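Local coordinates for protein coclaurine N-methyltransferase (Coptis japonica, PDB 6GKV) that transfers the methyl group of S-adenosyl-L-methionine to the ring nitrogen of coclaurine and related tetrahydroisoquinolines in alkaloid biosynthesis, at residues V8-Q13 / G17-D22; A33-W38 / E340-S345; E248-A253 / C327-E332; A297-I302 / K318-W323. One frame throughout, in Å; residues are numbered along the deposited sequence.

Interaction 1: residues V8-Q13 / G17-D22; sequences VELLKQ and GLVPYD
The backbone turns back on itself between Q13 and L18, whose CA atoms stand 5.1 Å apart, and the reversal is a Schellman motif that ends helix 2-16. L18 N bonds back to Q13 O at 2.8 Å, almost perfectly straight at 178° along N-H...O. G17 is the first residue to leave helical geometry, and its phi of 76° is a value that glycine adopts readily. L18 also lays its own side chain against the carbonyl it binds, with CB 3.7 Å from Q13 O, so that the oxygen lies beside apolar carbon as well as the amide.

One residue on, V19 turns back toward the helix and meets the long side of Q13. The two side chains cross at about a right angle. The glutamine is extended beyond CG, and V19 CG2 touches it near the root, 3.6 Å from Q13 CB. L10 is a more distant neighbour, its CD1 4.5 Å from V19 CG2. P20 then takes the N-cap position of helix 21-39, so very little chain separates the end of one helix from the start of the next. Beyond the two segments, V19 also packs on I24 and L10 on L27, both from that second helix, which links the corner to the helix it leads into. At the outer end of the glutamine, Q13 OE1 comes within 3.3 Å of the V19 CG2 methyl.

Interaction 2: residues A33-W38 / E340-S345; sequences ARRLQW and EEWMAS
L36 and W342 make the tight part of this contact: L36 CD2 is only 3.4 Å from W342 CH2, and L36 CG follows at 3.7 Å from the same ring atom. The leucine methyl reaches the six-membered end of the indole at a slant, neither squarely over the ring nor in its plane. R35 comes in at the ring edge, with its CG 4.0 Å from W342 CZ2. Its chain then bends away, and the guanidinium, its plane 85° from the W342 ring, puts NH1 over one face of W38 near the rim; R35 NH2 bonds to E238 O.

The other flank of L36 is looser. L36 CD1 lies 3.8 Å from E341 CD, a methyl beside a carboxylate with no polar bond between them. That carboxylate is instead gripped by Y40, H230 and N337, which probably fix its rotation. Farther along the helix, Q37 is exposed and poorly ordered.

W342 is held from several sides: NE1 bonds to the hydroxyl of Y235, H230 meets the ring edge-to-face, and M333 and F334 of helix 313-335 pack on it. The contact thus joins helix 21-39 to the start of strand 342-350, which runs antiparallel to strand 221-230 in the central sheet.

Interaction 3: residues E248-A253 / C327-E332; sequences EYVFPA and CLSGME. With F2W (6,7-dimethoxy-2-methyl-1,2,3,4-tetrahydroisoquinolin-2-ium), chain D.
Two torsions bring S329 and V250 together: S329 OG stands beside its backbone N (chi1 -70°), and V250 has CG1 anti to its backbone N (chi1 163°), which leaves CG2 to face the serine. V250 CG2 comes to 3.4 Å from S329 OG. Y249 closes on the same oxygen from its ring, CD2 being 3.4 Å from S329 OG, at a slant to the ring plane. The hydroxyl is therefore set among carbons in a buried place, and its polar need is met within its own helix by G325 O. V250 O probably accepts a hydrogen bond from Y322 OH, and the other V250 methyl, CG1, rests on one face of F251 toward the rim.

The two segments also flank the bound N-methylheliamine. F251 meets the aromatic part of the ligand with its ring edge, CZ 3.5 Å from F2W CAB, that carbon lying near the plane of the phenylalanine. From the helix, G330, which has no side chain, brings its CA to 3.5 Å from the methoxy carbon F2W CAM. With E198, which hydrogen-bonds the ligand, F251 and G330 belong to the alkaloid-binding pocket of this N-methyltransferase, here walled by a loop and helix 313-335.

Interaction 4: residues A297-I302 / K318-W323; sequences ANLDVI and KLINYW
This is a small, wholly apolar contact between two helices that follow each other in the chain, 299-309 and 313-335, made where L299 and I302 on the opening turn of the first meet I320 on the second. I320 carries it mainly with CD1, which lies 3.6 Å from L299 CD2 and 4.1 Å from I302 CG2, touching two residues one helical turn apart. The isoleucine crosses each of them at about a right angle. With CG1 anti to the backbone N (chi1 171°), the longer branch leaves toward the other helix, and chi2 of 71° then sets where CD1 lies; CG2 takes the crowded position between N and the carbonyl carbon. L299 CD2 also touches the next carbon back, 3.9 Å from I320 CG1.

N298 starts the first helix from the N-cap position. Its carbonyl does the work there: N298 O accepts from I302 N at 2.9 Å and from V301 N as well. The side chain makes no capping bond; ND2 turns back to R294 O on helix 281-297.

More apolar groups continue the contact. F306, farther along the first helix, packs on I320, while I84 and L295 lie against I302. The arrangement is a pair of successive helices joined by a short turn, and the longer of the two runs on to F326 and G330 of the alkaloid pocket.

Overall arrangement
Starting at the N terminus, interaction 1 closes a very short loop, turning the chain from helix 2-16 into helix 21-39. Farther along that second helix, interaction 2 opens and closes only at strand 342-350, so its loop takes in nearly all the rest of the protein. Interaction 3 is nested inside it, and interaction 4 inside interaction 3; nothing crosses. Helix 313-335 serves both inner contacts, which meet where V250 O probably bonds Y322 OH. Interaction 1 also touches both, with Y21 against L328 and G17 beside N321. Together they tie the N-terminal helices to the helices beside the substrate pocket, while interaction 2 reaches the central sheet.

Interaction 1: residues V8-Q13 / G17-D22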
# COMPACT_ATOMS: atom_id res chain seq x y z
N VAL A 8 13.69 -33.40 12.77
CA VAL A 8 14.02 -33.37 14.20
C VAL A 8 15.48 -33.75 14.45
O VAL A 8 16.07 -33.30 15.42
CB VAL A 8 13.10 -34.31 15.05
CG1 VAL A 8 11.65 -34.11 14.69
CG2 VAL A 8 13.49 -35.76 14.89
N GLU A 9 16.06 -34.55 13.56
CA GLU A 9 17.48 -34.85 13.64
C GLU A 9 18.29 -33.61 13.24
O GLU A 9 19.30 -33.31 13.86
CB GLU A 9 17.84 -36.05 12.76
CG GLU A 9 19.30 -36.48 12.84
CD GLU A 9 19.72 -36.93 14.24
OE1 GLU A 9 18.84 -37.35 15.01
OE2 GLU A 9 20.93 -36.87 14.56
N LEU A 10 17.83 -32.89 12.23
CA LEU A 10 18.49 -31.65 11.81
C LEU A 10 18.50 -30.60 12.90
O LEU A 10 19.54 -30.03 13.22
CB LEU A 10 17.80 -31.06 10.57
CG LEU A 10 18.35 -29.69 10.17
CD1 LEU A 10 19.74 -29.85 9.54
CD2 LEU A 10 17.39 -29.01 9.22
N LEU A 11 17.32 -30.34 13.47
CA LEU A 11 17.20 -29.43 14.61
C LEU A 11 18.18 -29.78 15.74
O LEU A 11 18.81 -28.88 16.28
CB LEU A 11 15.74 -29.40 15.12
CG LEU A 11 14.76 -28.79 14.10
CD1 LEU A 11 13.35 -28.48 14.64
CD2 LEU A 11 15.34 -27.53 13.45
N LYS A 12 18.39 -31.06 16.08
CA LYS A 12 19.36 -31.36 17.16
C LYS A 12 20.82 -31.20 16.78
O LYS A 12 21.65 -30.79 17.58
CB LYS A 12 19.16 -32.76 17.74
CG LYS A 12 17.73 -33.15 17.94
CD LYS A 12 17.62 -34.51 18.65
CE LYS A 12 18.77 -35.46 18.34
NZ LYS A 12 18.46 -36.34 17.19
N GLN A 13 21.14 -31.53 15.55
CA GLN A 13 22.46 -31.23 15.02
C GLN A 13 22.82 -29.75 15.08
O GLN A 13 23.97 -29.38 15.37
CB GLN A 13 22.52 -31.68 13.58
CG GLN A 13 22.39 -33.14 13.39
CD GLN A 13 22.69 -33.48 11.97
OE1 GLN A 13 23.47 -32.79 11.32
NE2 GLN A 13 22.13 -34.58 11.46
N GLY A 17 25.55 -27.93 17.20
CA GLY A 17 26.56 -27.19 16.46
C GLY A 17 27.38 -28.08 15.56
O GLY A 17 28.56 -27.82 15.35
N LEU A 18 26.73 -29.10 14.99
CA LEU A 18 27.40 -30.10 14.16
C LEU A 18 27.24 -29.89 12.66
O LEU A 18 27.78 -30.65 11.85
CB LEU A 18 26.88 -31.50 14.50
CG LEU A 18 26.72 -31.94 15.97
CD1 LEU A 18 26.15 -33.34 16.01
CD2 LEU A 18 28.04 -31.84 16.74
N VAL A 19 26.48 -28.86 12.29
CA VAL A 19 26.25 -28.53 10.88
C VAL A 19 27.01 -27.26 10.50
O VAL A 19 26.83 -26.22 11.14
CB VAL A 19 24.74 -28.35 10.61
CG1 VAL A 19 24.48 -28.04 9.14
CG2 VAL A 19 23.97 -29.59 11.04
N PRO A 20 27.87 -27.35 9.46
CA PRO A 20 28.71 -26.21 9.05
C PRO A 20 27.87 -25.02 8.59
O PRO A 20 26.76 -25.23 8.11
CB PRO A 20 29.53 -26.78 7.89
CG PRO A 20 29.41 -28.28 8.02
CD PRO A 20 28.04 -28.51 8.58
N TYR A 21 28.38 -23.80 8.75
CA TYR A 21 27.61 -22.58 8.45
C TYR A 21 26.97 -22.57 7.08
O TYR A 21 25.81 -22.16 6.95
CB TYR A 21 28.48 -21.33 8.59
CG TYR A 21 28.57 -20.78 9.99
CD1 TYR A 21 27.92 -21.41 11.03
CD2 TYR A 21 29.35 -19.67 10.26
CE1 TYR A 21 28.04 -20.93 12.33
CE2 TYR A 21 29.47 -19.18 11.54
CZ TYR A 21 28.81 -19.82 12.58
OH TYR A 21 28.91 -19.34 13.88
N ASP A 22 27.72 -23.01 6.07
CA ASP A 22 27.27 -22.98 4.68
C ASP A 22 26.14 -23.93 4.42
O ASP A 22 25.24 -23.63 3.63
CB ASP A 22 28.42 -23.32 3.72
CG ASP A 22 29.45 -22.22 3.66
OD1 ASP A 22 29.15 -21.10 4.12
OD2 ASP A 22 30.56 -22.48 3.16

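Interaction 2: residues A33-W38 / E340-S345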
# COMPACT_ATOMS: atom_id res chain seq x y z
N ALA A 33 13.01 -19.67 -0.19
CA ALA A 33 12.48 -19.92 -1.53
C ALA A 33 11.04 -20.40 -1.45
O ALA A 33 10.17 -19.89 -2.14
CB ALA A 33 13.33 -20.94 -2.26
N ARG A 34 10.79 -21.36 -0.57
CA ARG A 34 9.46 -21.93 -0.45
C ARG A 34 8.44 -20.96 0.16
O ARG A 34 7.24 -21.10 -0.10
CB ARG A 34 9.50 -23.20 0.38
CG ARG A 34 10.17 -24.41 -0.27
CD ARG A 34 10.18 -25.61 0.71
NE ARG A 34 8.83 -26.08 0.98
CZ ARG A 34 8.29 -26.21 2.19
NH1 ARG A 34 8.98 -25.92 3.29
NH2 ARG A 34 7.04 -26.65 2.30
N ARG A 35 8.89 -20.02 0.99
CA ARG A 35 7.98 -19.04 1.59
C ARG A 35 7.59 -18.02 0.52
O ARG A 35 6.41 -17.65 0.39
CB ARG A 35 8.60 -18.34 2.80
CG ARG A 35 7.64 -17.35 3.49
CD ARG A 35 7.21 -17.91 4.82
NE ARG A 35 5.78 -18.10 4.91
CZ ARG A 35 5.19 -18.82 5.86
NH1 ARG A 35 3.87 -18.94 5.87
NH2 ARG A 35 5.93 -19.42 6.78
N LEU A 36 8.56 -17.58 -0.27
CA LEU A 36 8.28 -16.73 -1.42
C LEU A 36 7.22 -17.36 -2.33
O LEU A 36 6.33 -16.69 -2.85
CB LEU A 36 9.55 -16.45 -2.21
CG LEU A 36 10.57 -15.55 -1.50
CD1 LEU A 36 11.62 -15.11 -2.50
CD2 LEU A 36 9.89 -14.35 -0.86
N GLN A 37 7.33 -18.67 -2.51
CA GLN A 37 6.46 -19.38 -3.43
C GLN A 37 5.05 -19.43 -2.87
O GLN A 37 4.06 -19.35 -3.60
CB GLN A 37 7.00 -20.79 -3.68
CG GLN A 37 6.15 -21.67 -4.57
CD GLN A 37 6.26 -21.30 -6.03
OE1 GLN A 37 7.36 -21.11 -6.55
NE2 GLN A 37 5.11 -21.20 -6.70
N TRP A 38 4.97 -19.58 -1.55
CA TRP A 38 3.71 -19.64 -0.84
C TRP A 38 3.13 -18.24 -0.70
O TRP A 38 1.91 -18.05 -0.70
CB TRP A 38 3.94 -20.30 0.53
CG TRP A 38 2.86 -20.12 1.54
CD1 TRP A 38 1.90 -21.03 1.87
CD2 TRP A 38 2.65 -18.98 2.39
NE1 TRP A 38 1.09 -20.51 2.86
CE2 TRP A 38 1.53 -19.26 3.20
CE3 TRP A 38 3.29 -17.73 2.52
CZ2 TRP A 38 1.03 -18.34 4.13
CZ3 TRP A 38 2.79 -16.82 3.45
CH2 TRP A 38 1.67 -17.13 4.23
N GLU A 340 15.99 -7.43 -1.68
CA GLU A 340 14.81 -6.87 -2.32
C GLU A 340 13.59 -7.76 -2.13
O GLU A 340 12.68 -7.74 -2.93
CB GLU A 340 15.09 -6.63 -3.81
CG GLU A 340 16.02 -5.45 -4.04
CD GLU A 340 15.36 -4.12 -3.62
OE1 GLU A 340 14.15 -3.94 -3.92
OE2 GLU A 340 16.03 -3.26 -2.99
N GLU A 341 13.61 -8.56 -1.06
CA GLU A 341 12.46 -9.36 -0.68
C GLU A 341 11.99 -8.99 0.73
O GLU A 341 10.96 -8.33 0.91
CB GLU A 341 12.79 -10.85 -0.75
CG GLU A 341 13.12 -11.35 -2.16
CD GLU A 341 11.93 -11.32 -3.10
OE1 GLU A 341 10.80 -11.14 -2.63
OE2 GLU A 341 12.11 -11.50 -4.32
N TRP A 342 12.74 -9.44 1.74
CA TRP A 342 12.47 -9.09 3.12
C TRP A 342 13.32 -7.87 3.44
O TRP A 342 14.49 -7.80 3.04
CB TRP A 342 12.78 -10.26 4.06
CG TRP A 342 11.77 -11.39 3.95
CD1 TRP A 342 10.54 -11.43 4.52
CD2 TRP A 342 11.92 -12.61 3.20
NE1 TRP A 342 9.91 -12.61 4.19
CE2 TRP A 342 10.72 -13.34 3.40
CE3 TRP A 342 12.94 -13.16 2.43
CZ2 TRP A 342 10.54 -14.61 2.82
CZ3 TRP A 342 12.75 -14.43 1.87
CH2 TRP A 342 11.55 -15.13 2.06
N MET A 343 12.73 -6.91 4.15
CA MET A 343 13.37 -5.62 4.34
C MET A 343 12.74 -4.83 5.47
O MET A 343 11.93 -5.35 6.24
CB MET A 343 13.30 -4.81 3.04
CG MET A 343 11.89 -4.76 2.40
SD MET A 343 11.82 -3.88 0.82
CE MET A 343 12.30 -5.15 -0.34
N ALA A 344 13.12 -3.55 5.55
CA ALA A 344 12.66 -2.65 6.58
C ALA A 344 11.81 -1.50 6.04
O ALA A 344 12.13 -0.87 5.03
CB ALA A 344 13.84 -2.10 7.36
N SER A 345 10.71 -1.23 6.74
CA SER A 345 9.77 -0.16 6.41
C SER A 345 9.72 0.91 7.47
O SER A 345 9.58 0.61 8.67
CB SER A 345 8.38 -0.76 6.21
OG SER A 345 7.39 0.25 6.03

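Interaction 3: residues E248-A253 / C327-E332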
# COMPACT_ATOMS: atom_id res chain seq x y z
N GLU A 248 9.93 -21.68 12.95
CA GLU A 248 10.00 -21.70 14.42
C GLU A 248 11.40 -21.92 14.99
O GLU A 248 11.56 -22.00 16.20
CB GLU A 248 9.05 -22.74 14.98
CG GLU A 248 7.63 -22.26 15.05
CD GLU A 248 6.64 -23.38 15.26
OE1 GLU A 248 7.09 -24.54 15.40
OE2 GLU A 248 5.42 -23.11 15.26
N TYR A 249 12.40 -22.04 14.12
CA TYR A 249 13.80 -22.18 14.52
C TYR A 249 14.24 -21.13 15.55
O TYR A 249 14.88 -21.48 16.52
CB TYR A 249 14.66 -22.09 13.26
CG TYR A 249 16.18 -22.20 13.32
CD1 TYR A 249 16.85 -23.13 14.14
CD2 TYR A 249 16.95 -21.44 12.44
CE1 TYR A 249 18.27 -23.24 14.11
CE2 TYR A 249 18.33 -21.54 12.40
CZ TYR A 249 18.99 -22.43 13.22
OH TYR A 249 20.37 -22.47 13.11
N VAL A 250 13.88 -19.87 15.34
CA VAL A 250 14.43 -18.77 16.14
C VAL A 250 13.43 -18.17 17.15
O VAL A 250 13.74 -18.03 18.33
CB VAL A 250 14.96 -17.64 15.24
CG1 VAL A 250 15.14 -16.36 16.01
CG2 VAL A 250 16.26 -18.06 14.61
N PHE A 251 12.25 -17.80 16.65
CA PHE A 251 11.21 -17.19 17.47
C PHE A 251 10.16 -18.22 17.89
O PHE A 251 9.72 -19.02 17.07
CB PHE A 251 10.52 -16.05 16.71
CG PHE A 251 11.46 -14.96 16.28
CD1 PHE A 251 12.10 -15.03 15.04
CD2 PHE A 251 11.71 -13.87 17.11
CE1 PHE A 251 12.98 -14.03 14.65
CE2 PHE A 251 12.58 -12.87 16.71
CZ PHE A 251 13.21 -12.95 15.49
N PRO A 252 9.77 -18.19 19.18
CA PRO A 252 8.71 -19.09 19.67
C PRO A 252 7.40 -18.96 18.87
O PRO A 252 7.09 -17.89 18.31
CB PRO A 252 8.52 -18.66 21.13
CG PRO A 252 9.25 -17.33 21.28
CD PRO A 252 10.35 -17.36 20.26
N ALA A 253 6.64 -20.04 18.79
CA ALA A 253 5.43 -20.07 17.99
C ALA A 253 4.44 -18.98 18.42
O ALA A 253 4.29 -18.69 19.61
CB ALA A 253 4.77 -21.44 18.07
N CYS A 327 21.15 -15.06 14.14
CA CYS A 327 21.89 -14.23 13.22
C CYS A 327 21.96 -14.81 11.80
O CYS A 327 21.95 -14.07 10.82
CB CYS A 327 23.29 -14.00 13.79
SG CYS A 327 23.31 -13.20 15.38
N LEU A 328 22.02 -16.13 11.69
CA LEU A 328 22.05 -16.78 10.38
C LEU A 328 20.70 -16.62 9.71
O LEU A 328 20.64 -16.33 8.49
CB LEU A 328 22.41 -18.26 10.51
CG LEU A 328 23.81 -18.71 10.95
CD1 LEU A 328 23.83 -20.21 10.93
CD2 LEU A 328 24.91 -18.19 10.03
N SER A 329 19.63 -16.86 10.48
CA SER A 329 18.28 -16.58 10.00
C SER A 329 18.18 -15.13 9.50
O SER A 329 17.71 -14.88 8.40
CB SER A 329 17.25 -16.81 11.09
OG SER A 329 17.12 -18.19 11.36
N GLY A 330 18.65 -14.19 10.31
CA GLY A 330 18.66 -12.79 9.91
C GLY A 330 19.46 -12.52 8.65
O GLY A 330 18.99 -11.83 7.75
N MET A 331 20.67 -13.06 8.59
CA MET A 331 21.52 -12.88 7.41
C MET A 331 20.86 -13.33 6.10
O MET A 331 20.80 -12.58 5.14
CB MET A 331 22.84 -13.62 7.56
CG MET A 331 23.95 -12.79 8.11
SD MET A 331 25.46 -13.77 8.26
CE MET A 331 25.80 -14.10 6.55
N GLU A 332 20.39 -14.55 6.07
CA GLU A 332 19.91 -15.12 4.83
C GLU A 332 18.54 -14.60 4.46
O GLU A 332 18.22 -14.48 3.29
CB GLU A 332 19.87 -16.65 4.93
CG GLU A 332 21.22 -17.32 5.02
CD GLU A 332 22.17 -16.90 3.93
OE1 GLU A 332 21.82 -17.10 2.74
OE2 GLU A 332 23.26 -16.38 4.27
CAM F2W D . 17.04 -12.20 12.98
OAK F2W D . 15.73 -12.18 12.37
CAB F2W D . 14.93 -11.25 12.98
CAA F2W D . 15.38 -10.41 14.01
CAF F2W D . 14.47 -9.51 14.57
CAJ F2W D . 14.83 -8.62 15.57
CAI F2W D . 13.70 -8.05 16.47
NAH F2W D . 12.78 -7.39 15.53
CAO F2W D . 11.61 -7.11 16.38
CAG F2W D . 12.37 -8.55 14.74
CAE F2W D . 13.21 -9.39 14.06
CAD F2W D . 12.76 -10.24 13.06
CAC F2W D . 13.64 -11.14 12.49
OAL F2W D . 13.31 -12.02 11.50
CAN F2W D . 11.99 -11.98 10.93

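Interaction 4: residues A297-I302 / K318-W323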
# COMPACT_ATOMS: atom_id res chain seq x y z
N ALA A 297 34.11 -14.75 17.58
CA ALA A 297 35.39 -14.15 17.94
C ALA A 297 35.55 -14.05 19.46
O ALA A 297 36.65 -13.86 19.98
CB ALA A 297 35.52 -12.78 17.28
N ASN A 298 34.44 -14.19 20.19
CA ASN A 298 34.50 -14.09 21.64
C ASN A 298 33.89 -15.30 22.30
O ASN A 298 33.27 -15.19 23.36
CB ASN A 298 33.79 -12.84 22.14
CG ASN A 298 34.24 -11.60 21.43
OD1 ASN A 298 35.27 -11.00 21.76
ND2 ASN A 298 33.48 -11.20 20.43
N LEU A 299 34.06 -16.46 21.68
CA LEU A 299 33.59 -17.70 22.26
C LEU A 299 34.34 -17.98 23.56
O LEU A 299 33.81 -18.63 24.46
CB LEU A 299 33.76 -18.86 21.28
CG LEU A 299 32.80 -18.72 20.10
CD1 LEU A 299 33.07 -19.76 19.02
CD2 LEU A 299 31.36 -18.79 20.60
N ASP A 300 35.56 -17.46 23.66
CA ASP A 300 36.37 -17.67 24.85
C ASP A 300 35.74 -17.04 26.11
O ASP A 300 35.94 -17.56 27.21
CB ASP A 300 37.80 -17.14 24.64
CG ASP A 300 37.85 -15.68 24.22
OD1 ASP A 300 36.88 -15.19 23.60
OD2 ASP A 300 38.87 -15.01 24.52
N VAL A 301 34.97 -15.96 25.95
CA VAL A 301 34.31 -15.28 27.07
C VAL A 301 32.80 -15.58 27.13
O VAL A 301 32.17 -15.51 28.20
CB VAL A 301 34.54 -13.73 27.00
CG1 VAL A 301 34.23 -13.21 25.62
CG2 VAL A 301 33.71 -12.98 28.04
N ILE A 302 32.22 -15.95 25.99
CA ILE A 302 30.80 -16.28 25.94
C ILE A 302 30.53 -17.67 26.51
O ILE A 302 29.54 -17.88 27.22
CB ILE A 302 30.26 -16.18 24.50
CG1 ILE A 302 30.31 -14.72 24.03
CG2 ILE A 302 28.85 -16.73 24.41
CD1 ILE A 302 29.73 -14.49 22.63
N LYS A 318 23.84 -25.45 23.40
CA LYS A 318 22.57 -25.21 22.73
C LYS A 318 22.29 -23.71 22.63
O LYS A 318 21.77 -23.23 21.62
CB LYS A 318 21.41 -25.91 23.44
CG LYS A 318 21.42 -27.46 23.31
CD LYS A 318 20.19 -28.10 23.99
CE LYS A 318 20.16 -29.62 23.85
NZ LYS A 318 20.46 -30.37 25.12
N LEU A 319 22.67 -22.97 23.66
CA LEU A 319 22.34 -21.56 23.73
C LEU A 319 23.17 -20.72 22.76
O LEU A 319 22.65 -19.80 22.13
CB LEU A 319 22.52 -21.05 25.15
CG LEU A 319 22.01 -19.63 25.42
CD1 LEU A 319 20.58 -19.46 24.94
CD2 LEU A 319 22.13 -19.37 26.91
N ILE A 320 24.46 -21.03 22.64
CA ILE A 320 25.30 -20.28 21.72
C ILE A 320 24.87 -20.57 20.26
O ILE A 320 24.85 -19.68 19.42
CB ILE A 320 26.79 -20.60 21.94
CG1 ILE A 320 27.66 -19.99 20.85
CG2 ILE A 320 27.03 -22.07 21.94
CD1 ILE A 320 27.76 -18.48 20.92
N ASN A 321 24.47 -21.81 19.97
CA ASN A 321 24.02 -22.13 18.63
C ASN A 321 22.62 -21.59 18.37
O ASN A 321 22.18 -21.47 17.22
CB ASN A 321 24.07 -23.64 18.41
CG ASN A 321 25.48 -24.14 18.25
OD1 ASN A 321 26.25 -23.58 17.46
ND2 ASN A 321 25.85 -25.18 19.00
N TYR A 322 21.92 -21.27 19.46
CA TYR A 322 20.65 -20.58 19.32
C TYR A 322 20.92 -19.22 18.71
O TYR A 322 20.27 -18.80 17.76
CB TYR A 322 19.92 -20.40 20.66
CG TYR A 322 18.78 -19.42 20.47
CD1 TYR A 322 17.56 -19.86 19.96
CD2 TYR A 322 18.93 -18.06 20.73
CE1 TYR A 322 16.52 -18.98 19.73
CE2 TYR A 322 17.89 -17.16 20.49
CZ TYR A 322 16.69 -17.64 20.00
OH TYR A 322 15.64 -16.79 19.77
N TRP A 323 21.88 -18.52 19.31
CA TRP A 323 22.16 -17.17 18.89
C TRP A 323 22.79 -17.15 17.48
O TRP A 323 22.52 -16.24 16.69
CB TRP A 323 23.03 -16.48 19.94
CG TRP A 323 22.15 -15.98 21.08
CD1 TRP A 323 22.10 -16.47 22.36
CD2 TRP A 323 21.13 -14.98 21.01
NE1 TRP A 323 21.15 -15.80 23.10
CE2 TRP A 323 20.53 -14.86 22.28
CE3 TRP A 323 20.67 -14.12 19.99
CZ2 TRP A 323 19.52 -13.95 22.57
CZ3 TRP A 323 19.66 -13.21 20.27
CH2 TRP A 323 19.09 -13.13 21.55